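Short chain dehydrogenase (A0QTM2 homolog) (Mycobacterium thermoresistibile, PDB 3SC4) probably catalyses NAD(P)(H)-dependent oxidation or reduction of a substrate that its name does not reveal. Local coordinates at residues Thr11-Gly16 / Ala81-Lys86; Ile25-Ala30 / Ala57-Glu62. All coordinates share one frame; numbering follows the deposited sequence. Where two conformers were deposited one is given.

Contact 1: residues Thr11-Gly16 / Ala81-Lys86; sequences TMFISG and AAAVAK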
loop_
_atom_site.group_PDB
_atom_site.type_symbol
_atom_site.label_atom_id
_atom_site.label_comp_id
_atom_site.label_asym_id
_atom_site.label_seq_id
_atom_site.Cartn_x
_atom_site.Cartn_y
_atom_site.Cartn_z
ATOM N N THR B 11 -5.954 16.198 23.955
ATOM C CA THR B 11 -7.068 15.554 23.288
ATOM C C THR B 11 -6.599 14.512 22.288
ATOM O O THR B 11 -5.801 14.820 21.421
ATOM C CB THR B 11 -7.910 16.591 22.565
ATOM O OG1 THR B 11 -8.517 17.446 23.539
ATOM C CG2 THR B 11 -9.008 15.926 21.750
ATOM N N MET B 12 -7.115 13.287 22.408
ATOM C CA MET B 12 -6.853 12.206 21.447
ATOM C C MET B 12 -8.054 11.841 20.579
ATOM O O MET B 12 -9.169 11.710 21.076
ATOM C CB MET B 12 -6.422 10.942 22.176
ATOM C CG MET B 12 -6.224 9.734 21.256
ATOM S SD MET B 12 -5.152 8.490 21.995
ATOM C CE MET B 12 -6.260 7.657 23.089
ATOM N N PHE B 13 -7.803 11.654 19.284
ATOM C CA PHE B 13 -8.758 11.050 18.364
ATOM C C PHE B 13 -8.274 9.645 18.002
ATOM O O PHE B 13 -7.193 9.488 17.451
ATOM C CB PHE B 13 -8.890 11.879 17.096
ATOM C CG PHE B 13 -10.029 11.431 16.203
ATOM C CD1 PHE B 13 -11.315 11.951 16.368
ATOM C CD2 PHE B 13 -9.820 10.485 15.211
ATOM C CE1 PHE B 13 -12.353 11.543 15.557
ATOM C CE2 PHE B 13 -10.859 10.061 14.404
ATOM C CZ PHE B 13 -12.135 10.608 14.569
ATOM N N ILE B 14 -9.071 8.630 18.286
ATOM C CA ILE B 14 -8.648 7.264 18.035
ATOM C C ILE B 14 -9.703 6.503 17.235
ATOM O O ILE B 14 -10.889 6.542 17.560
ATOM C CB ILE B 14 -8.254 6.527 19.352
ATOM C CG1 ILE B 14 -7.705 5.134 19.044
ATOM C CG2 ILE B 14 -9.405 6.454 20.327
ATOM C CD1 ILE B 14 -7.163 4.410 20.270
ATOM N N SER B 15 -9.260 5.887 16.137
ATOM C CA SER B 15 -10.092 4.985 15.367
ATOM C C SER B 15 -10.004 3.634 16.052
ATOM O O SER B 15 -8.919 3.161 16.444
ATOM C CB SER B 15 -9.638 4.865 13.918
ATOM O OG SER B 15 -8.388 4.195 13.837
ATOM N N GLY B 16 -11.172 3.019 16.124
ATOM C CA GLY B 16 -11.419 1.914 17.014
ATOM C C GLY B 16 -11.567 2.475 18.410
ATOM O O GLY B 16 -12.230 3.498 18.641
ATOM N N ALA B 81 -15.052 13.048 8.548
ATOM C CA ALA B 81 -15.013 14.513 8.706
ATOM C C ALA B 81 -15.940 14.941 9.833
ATOM O O ALA B 81 -15.570 15.782 10.658
ATOM C CB ALA B 81 -15.402 15.229 7.406
ATOM N N ALA B 82 -17.138 14.364 9.871
ATOM C CA ALA B 82 -18.116 14.714 10.906
ATOM C C ALA B 82 -17.618 14.307 12.288
ATOM O O ALA B 82 -17.787 15.062 13.244
ATOM C CB ALA B 82 -19.489 14.101 10.616
ATOM N N ALA B 83 -16.950 13.158 12.399
ATOM C CA ALA B 83 -16.422 12.757 13.707
ATOM C C ALA B 83 -15.299 13.696 14.182
ATOM O O ALA B 83 -15.214 14.041 15.363
ATOM C CB ALA B 83 -15.971 11.349 13.686
ATOM N N VAL B 84 -14.452 14.140 13.266
ATOM C CA VAL B 84 -13.366 15.053 13.652
ATOM C C VAL B 84 -13.901 16.446 14.066
ATOM O O VAL B 84 -13.534 16.973 15.132
ATOM C CB VAL B 84 -12.299 15.141 12.539
ATOM C CG1 VAL B 84 -11.415 16.373 12.718
ATOM C CG2 VAL B 84 -11.493 13.849 12.524
ATOM N N ALA B 85 -14.786 17.002 13.235
ATOM C CA ALA B 85 -15.512 18.252 13.550
ATOM C C ALA B 85 -16.222 18.177 14.895
ATOM O O ALA B 85 -16.286 19.168 15.620
ATOM C CB ALA B 85 -16.522 18.589 12.453
ATOM N N LYS B 86 -16.771 17.015 15.222
ATOM C CA LYS B 86 -17.475 16.858 16.479
ATOM C C LYS B 86 -16.469 16.850 17.628
ATOM O O LYS B 86 -16.733 17.406 18.693
ATOM C CB LYS B 86 -18.332 15.595 16.480
ATOM C CG LYS B 86 -19.456 15.643 17.454
ATOM C CD LYS B 86 -20.122 14.278 17.653
ATOM C CE LYS B 86 -21.202 14.358 18.776
ATOM N NZ LYS B 86 -21.757 13.003 19.135
#

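Contact 2: residues Ile25-Ala30 / Ala57-Glu62; sequences IAKRVA and AKEIEE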
loop_
_atom_site.group_PDB
_atom_site.type_symbol
_atom_site.label_atom_id
_atom_site.label_comp_id
_atom_site.label_asym_id
_atom_site.label_seq_id
_atom_site.Cartn_x
_atom_site.Cartn_y
_atom_site.Cartn_z
ATOM N N ILE B 25 -4.986 1.693 25.066
ATOM C CA ILE B 25 -4.282 2.943 24.760
ATOM C C ILE B 25 -5.122 4.113 25.236
ATOM O O ILE B 25 -4.624 4.989 25.941
ATOM C CB ILE B 25 -3.954 3.084 23.257
ATOM C CG1 ILE B 25 -2.828 2.112 22.894
ATOM C CG2 ILE B 25 -3.504 4.511 22.895
ATOM C CD1 ILE B 25 -2.750 1.756 21.430
ATOM N N ALA B 26 -6.389 4.109 24.848
ATOM C CA ALA B 26 -7.349 5.096 25.310
ATOM C C ALA B 26 -7.328 5.211 26.837
ATOM O O ALA B 26 -7.212 6.306 27.374
ATOM C CB ALA B 26 -8.735 4.734 24.821
ATOM N N LYS B 27 -7.402 4.090 27.533
ATOM C CA LYS B 27 -7.389 4.118 28.999
ATOM C C LYS B 27 -6.110 4.737 29.558
ATOM O O LYS B 27 -6.154 5.582 30.451
ATOM C CB LYS B 27 -7.644 2.714 29.583
ATOM C CG LYS B 27 -9.162 2.371 29.669
ATOM C CD LYS B 27 -9.479 0.881 29.660
ATOM C CE LYS B 27 -9.437 0.226 31.048
ATOM N NZ LYS B 27 -9.640 -1.259 30.901
ATOM N N ARG B 28 -4.965 4.364 29.004
ATOM C CA ARG B 28 -3.701 4.895 29.507
ATOM C C ARG B 28 -3.616 6.398 29.357
ATOM O O ARG B 28 -3.170 7.092 30.256
ATOM C CB ARG B 28 -2.529 4.267 28.790
ATOM C CG ARG B 28 -1.192 4.712 29.320
ATOM C CD ARG B 28 -0.935 4.143 30.703
ATOM N NE ARG B 28 0.474 4.286 31.051
ATOM C CZ ARG B 28 1.014 5.352 31.636
ATOM N NH1 ARG B 28 0.285 6.430 31.965
ATOM N NH2 ARG B 28 2.308 5.324 31.900
ATOM N N VAL B 29 -4.045 6.892 28.211
ATOM C CA VAL B 29 -4.015 8.322 27.946
ATOM C C VAL B 29 -5.043 9.038 28.830
ATOM O O VAL B 29 -4.763 10.086 29.381
ATOM C CB VAL B 29 -4.251 8.596 26.447
ATOM C CG1 VAL B 29 -4.336 10.076 26.185
ATOM C CG2 VAL B 29 -3.124 7.961 25.633
ATOM N N ALA B 30 -6.229 8.457 28.950
ATOM C CA ALA B 30 -7.267 8.976 29.831
ATOM C C ALA B 30 -6.784 9.124 31.268
ATOM O O ALA B 30 -7.182 10.050 31.938
ATOM C CB ALA B 30 -8.509 8.075 29.789
ATOM N N ALA B 57 -16.396 4.293 26.577
ATOM C CA ALA B 57 -16.476 5.640 27.139
ATOM C C ALA B 57 -16.517 5.580 28.657
ATOM O O ALA B 57 -15.750 6.289 29.307
ATOM C CB ALA B 57 -17.643 6.419 26.575
ATOM N N LYS B 58 -17.331 4.696 29.233
ATOM C CA LYS B 58 -17.389 4.618 30.703
ATOM C C LYS B 58 -15.985 4.311 31.228
ATOM O O LYS B 58 -15.489 5.002 32.119
ATOM C CB LYS B 58 -18.442 3.620 31.238
ATOM N N GLU B 59 -15.324 3.318 30.652
ATOM C CA GLU B 59 -13.991 2.940 31.150
ATOM C C GLU B 59 -13.008 4.114 31.043
ATOM O O GLU B 59 -12.220 4.348 31.973
ATOM C CB GLU B 59 -13.447 1.676 30.454
ATOM C CG GLU B 59 -14.172 0.368 30.838
ATOM C CD GLU B 59 -13.444 -0.895 30.337
ATOM O OE1 GLU B 59 -14.045 -1.689 29.573
ATOM O OE2 GLU B 59 -12.265 -1.089 30.693
ATOM N N ILE B 60 -13.079 4.869 29.946
ATOM C CA ILE B 60 -12.244 6.069 29.803
ATOM C C ILE B 60 -12.483 7.050 30.961
ATOM O O ILE B 60 -11.536 7.613 31.507
ATOM C CB ILE B 60 -12.496 6.777 28.441
ATOM C CG1 ILE B 60 -11.857 5.968 27.305
ATOM C CG2 ILE B 60 -11.969 8.226 28.439
ATOM C CD1 ILE B 60 -12.515 6.187 25.949
ATOM N N GLU B 61 -13.748 7.245 31.331
ATOM C CA GLU B 61 -14.107 8.202 32.393
ATOM C C GLU B 61 -13.672 7.700 33.756
ATOM O O GLU B 61 -13.061 8.438 34.522
ATOM C CB GLU B 61 -15.607 8.518 32.373
ATOM C CG GLU B 61 -16.048 9.296 31.098
ATOM C CD GLU B 61 -17.577 9.476 30.954
ATOM O OE1 GLU B 61 -18.370 8.747 31.609
ATOM O OE2 GLU B 61 -17.968 10.369 30.165
ATOM N N GLU B 62 -13.946 6.429 34.031
ATOM C CA GLU B 62 -13.503 5.774 35.270
ATOM C C GLU B 62 -11.967 5.773 35.429
ATOM O O GLU B 62 -11.449 5.665 36.544
ATOM C CB GLU B 62 -14.061 4.326 35.352
ATOM C CG GLU B 62 -15.565 4.213 35.750
ATOM C CD GLU B 62 -16.208 2.806 35.473
ATOM O OE1 GLU B 62 -15.580 1.951 34.765
ATOM O OE2 GLU B 62 -17.363 2.572 35.951
#

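Contact 1: residues Thr11-Gly16 / Ala81-Lys86
F13 on strand 11-15 and V84 on helix 77-91 are the residues whose CA atoms lie nearest across the contact, 7.7 Å apart, and no hydrogen bond joins the segments. The gap is bridged by the phenyl ring of F13, a side chain long enough to reach the helix from the sheet. Its CG lies anti to the backbone N (chi1 -170°), which carries the far rim of the ring, CE1 and CZ, up to the helix. V84 lies over one face: CG2 makes a CH-pi contact 4.0 Å from the F13 ring centroid, displaced toward the rim, and the two side chains cross at about a right angle. At the edge, F13 CE1 comes 3.8 Å from A83 O, which accepts a hydrogen bond from the T87 hydroxyl. A83 CB packs 4.0 Å from F13 CZ. Small and branched residues suit this helix face, leaving room for the ring. V131 and C135 of helix 114-135 also touch F13. Such packing of an apolar strand residue beneath crossover helices is characteristic of the interior of a Rossmann fold; here strand 11-15, between strands 35-40 and 96-99, leads at G16 into the turn that in short-chain dehydrogenases usually carries the cofactor.

Contact 2: residues Ile25-Ala30 / Ala57-Glu62
K27 and E59 join helices 20-30 and 53-63 at the partly exposed edge of their interface, while A26, A30 and I60 fill its buried side. The short helical segments run roughly parallel, with a crossing angle of -29° and axes 8.6 Å apart, a closeness that the small alanines allow. Across the interface a single salt bridge serves the polar groups: K27 NZ donates to E59 OE2 at 2.6 Å, approaching nearly along the C-O axis of the carboxylate. The lysine bends at chi3 (86°), turning its ammonium toward the neighbouring helix, whereas the glutamate is extended beyond CG and reaches out to meet it. Long, flexible chains suit this place, because they span the gap and keep their charges at the partly exposed edge. R28 turns instead to helix 222-232, with a cation-pi contact to Y229 and a long, weak ion pair from NE to D226. Backbone bonds within each helix satisfy several peptide groups, such as A30 N to A26 O (2.8 Å). A30 CB sits 3.5 Å from I60 O and 3.7 Å from I60 CG2; I60 CG1 packs 4.2 Å from A26 CB, one turn earlier. I60 also rests on V36, L38 and A67 of the sheet below. Two parallel helices side by side over one face of a parallel sheet are characteristic of the beta-alpha-beta-alpha-beta start of a Rossmann fold.

Strand 11-15 is followed in the chain, after a short turn, by helix 20-30, so contacts 1 and 2 share one beta-alpha unit yet lie on opposite faces of the sheet, their centres about 15 Å apart. M12 bridges them: it points away from the helix met by F13, and its CE packs 3.6 Å from A26 CA. Both are largely buried. Contact 1 is a strand-to-helix meeting carried by an aromatic ring and aliphatic groups. Contact 2 joins helix to helix and grades from an apolar base on the sheet to K27 and E59, which alone are partly exposed and carry the charges. Together they place layers of helix on both sides of the sheet, making the three-layer sandwich of the Rossmann fold.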